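Local coordinates for protein putative Nitroreductase (Anabaena variabilis ATCC 29413, PDB 3EO7) that binds flavin mononucleotide and probably works as an oxidoreductase of the FMN-dependent nitroreductase family, at residues 101-106 and 186-191. Numbering follows the deposited sequence.
With FMN (flavin mononucleotide), chain B.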
loop_
_atom_site.group_PDB
_atom_site.type_symbol
_atom_site.label_atom_id
_atom_site.label_comp_id
_atom_site.label_asym_id
_atom_site.label_seq_id
_atom_site.Cartn_x
_atom_site.Cartn_y
_atom_site.Cartn_z
ATOM N N PRO A 101 -8.293 -1.124 -2.176
ATOM C CA PRO A 101 -8.646 -0.085 -3.152
ATOM C C PRO A 101 -7.575 -0.072 -4.238
ATOM O O PRO A 101 -6.514 -0.666 -4.072
ATOM C CB PRO A 101 -8.620 1.207 -2.338
ATOM C CG PRO A 101 -7.602 0.911 -1.237
ATOM C CD PRO A 101 -7.823 -0.539 -0.896
ATOM N N SER A 102 -7.865 0.570 -5.356
ATOM C CA SER A 102 -6.899 0.671 -6.459
ATOM C C SER A 102 -7.229 1.885 -7.293
ATOM O O SER A 102 -8.414 2.105 -7.627
ATOM C CB SER A 102 -6.964 -0.562 -7.370
ATOM O OG SER A 102 -6.293 -0.369 -8.613
ATOM N N ALA A 103 -6.201 2.671 -7.603
ATOM C CA ALA A 103 -6.373 3.867 -8.464
ATOM C C ALA A 103 -7.041 3.428 -9.757
ATOM O O ALA A 103 -6.591 2.509 -10.455
ATOM C CB ALA A 103 -5.022 4.509 -8.736
ATOM N N GLY A 104 -8.160 4.082 -10.078
ATOM C CA GLY A 104 -8.922 3.773 -11.271
ATOM C C GLY A 104 -9.666 2.456 -11.268
ATOM O O GLY A 104 -10.266 2.077 -12.312
ATOM N N GLY A 105 -9.650 1.725 -10.152
ATOM C CA GLY A 105 -10.247 0.392 -10.114
ATOM C C GLY A 105 -9.567 -0.512 -11.140
ATOM O O GLY A 105 -10.217 -1.295 -11.810
ATOM N N LEU A 106 -8.250 -0.435 -11.220
ATOM C CA LEU A 106 -7.461 -1.137 -12.247
ATOM C C LEU A 106 -6.746 -2.416 -11.789
ATOM O O LEU A 106 -6.418 -3.279 -12.609
ATOM C CB LEU A 106 -6.481 -0.140 -12.889
ATOM C CG LEU A 106 -7.182 1.023 -13.614
ATOM C CD1 LEU A 106 -6.154 2.068 -14.074
ATOM C CD2 LEU A 106 -8.091 0.543 -14.740
ATOM N N CYS A 186 2.451 1.293 -7.142
ATOM C CA CYS A 186 3.103 1.104 -5.844
ATOM C C CYS A 186 2.176 1.461 -4.681
ATOM O O CYS A 186 2.172 0.770 -3.667
ATOM C CB CYS A 186 4.405 1.861 -5.798
ATOM S SG CYS A 186 5.674 1.133 -6.942
ATOM N N LEU A 187 1.412 2.538 -4.832
ATOM C CA LEU A 187 0.389 2.915 -3.822
ATOM C C LEU A 187 -0.628 1.797 -3.662
ATOM O O LEU A 187 -0.940 1.404 -2.532
ATOM C CB LEU A 187 -0.312 4.220 -4.216
ATOM C CG LEU A 187 0.631 5.431 -4.153
ATOM C CD1 LEU A 187 0.000 6.622 -4.909
ATOM C CD2 LEU A 187 0.931 5.764 -2.699
ATOM N N ASP A 188 -1.193 1.336 -4.782
ATOM C CA ASP A 188 -2.176 0.235 -4.781
ATOM C C ASP A 188 -1.607 -0.985 -4.028
ATOM O O ASP A 188 -2.288 -1.626 -3.222
ATOM C CB ASP A 188 -2.518 -0.231 -6.196
ATOM C CG ASP A 188 -3.395 0.733 -6.975
ATOM O OD1 ASP A 188 -3.733 1.839 -6.482
ATOM O OD2 ASP A 188 -3.727 0.360 -8.127
ATOM N N THR A 189 -0.363 -1.308 -4.356
ATOM C CA THR A 189 0.304 -2.433 -3.741
ATOM C C THR A 189 0.461 -2.204 -2.249
ATOM O O THR A 189 0.200 -3.107 -1.479
ATOM C CB THR A 189 1.616 -2.730 -4.429
ATOM O OG1 THR A 189 1.363 -3.094 -5.804
ATOM C CG2 THR A 189 2.373 -3.848 -3.709
ATOM N N GLY A 190 0.841 -0.988 -1.822
ATOM C CA GLY A 190 0.950 -0.675 -0.408
ATOM C C GLY A 190 -0.351 -0.891 0.345
ATOM O O GLY A 190 -0.334 -1.398 1.452
ATOM N N HIS A 191 -1.479 -0.541 -0.275
ATOM C CA HIS A 191 -2.790 -0.772 0.339
ATOM C C HIS A 191 -2.997 -2.270 0.577
ATOM O O HIS A 191 -3.460 -2.687 1.663
ATOM C CB HIS A 191 -3.951 -0.201 -0.505
ATOM C CG HIS A 191 -4.193 1.271 -0.316
ATOM N ND1 HIS A 191 -5.030 1.761 0.658
ATOM C CD2 HIS A 191 -3.683 2.355 -0.954
ATOM C CE1 HIS A 191 -5.047 3.094 0.589
ATOM N NE2 HIS A 191 -4.249 3.479 -0.386
HETATM N N1 FMN B . -10.899 7.818 -5.855
HETATM C C2 FMN B . -11.253 9.062 -6.349
HETATM O O2 FMN B . -12.429 9.399 -6.426
HETATM N N3 FMN B . -10.338 9.973 -6.806
HETATM C C4 FMN B . -9.003 9.698 -6.844
HETATM O O4 FMN B . -8.211 10.627 -7.092
HETATM C C4A FMN B . -8.601 8.459 -6.351
HETATM N N5 FMN B . -7.268 8.097 -6.409
HETATM C C5A FMN B . -6.852 6.882 -5.829
HETATM C C6 FMN B . -5.509 6.532 -5.760
HETATM C C7 FMN B . -5.096 5.320 -5.208
HETATM C C7M FMN B . -3.600 5.018 -5.038
HETATM C C8 FMN B . -6.040 4.433 -4.705
HETATM C C8M FMN B . -5.648 3.197 -3.922
HETATM C C9 FMN B . -7.407 4.763 -4.755
HETATM C C9A FMN B . -7.810 5.988 -5.315
HETATM N N10 FMN B . -9.158 6.318 -5.377
HETATM C C10 FMN B . -9.550 7.534 -5.869
HETATM C "C1'" FMN B . -10.238 5.300 -5.071
HETATM C "C2'" FMN B . -10.443 4.287 -6.179
HETATM O "O2'" FMN B . -11.240 4.872 -7.231
HETATM C "C3'" FMN B . -11.106 3.039 -5.600
HETATM O "O3'" FMN B . -10.206 2.377 -4.705
HETATM C "C4'" FMN B . -11.638 2.062 -6.665
HETATM O "O4'" FMN B . -12.672 2.690 -7.475
HETATM C "C5'" FMN B . -12.181 0.810 -6.003
HETATM O "O5'" FMN B . -13.212 1.096 -5.096
HETATM P P FMN B . -13.126 0.696 -3.568
HETATM O O1P FMN B . -11.967 1.469 -2.949
HETATM O O2P FMN B . -14.471 1.114 -2.986
HETATM O O3P FMN B . -12.917 -0.785 -3.440
HETATM O O HOH W 1 -4.547 -2.698 -4.625
HETATM O O HOH W 2 -3.922 1.617 -10.575
#
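In this flavoprotein of the nitroreductase fold, Asp188 on helix 181-202 illustrates well how an acidic side chain can help to hold a cofactor-binding loop: its tip reaches the loop between strands 93-98 and 109-115. Its CB sets off with CG anti to the carbonyl carbon (chi1 -73°), which carries the carboxylate to the hydroxyl of Ser102 and the backbone N-H of Ala103. CG itself lies 3.5 Å from both Ala103 N and Ser102 OG, and the two oxygens divide the work. OD1 accepts a nearly straight hydrogen bond from Ala103 N (2.8 Å, 172°) and also lies against the flavin methyl C8M. Asp188 OD2 accepts a hydrogen bond from Ser102 OG at 2.7 Å, the donor standing well above the carboxylate plane. A second reaches OD2 from a water that also donates to Ala103 O. Three donors thus grip this buried group, which would probably favour its ionised form. An alanine here would remove all three acceptor contacts and would probably loosen the turn that presents Ser102 N to the FMN ribityl hydroxyl O3'. One helical turn on, His191 offers a ring face to Pro101, and the two side chains cross at about a right angle; the imidazole's rotation is fixed by hydrogen bonds that pair ND1 with Gln465 OE1 and NE2 with Tyr503 OH. Another water joins Pro101 O to Asp188 O. Over the imidazole, Pro101 CG makes a CH-pi contact, 3.7 Å from the centroid of the His191 ring and displaced toward ND1.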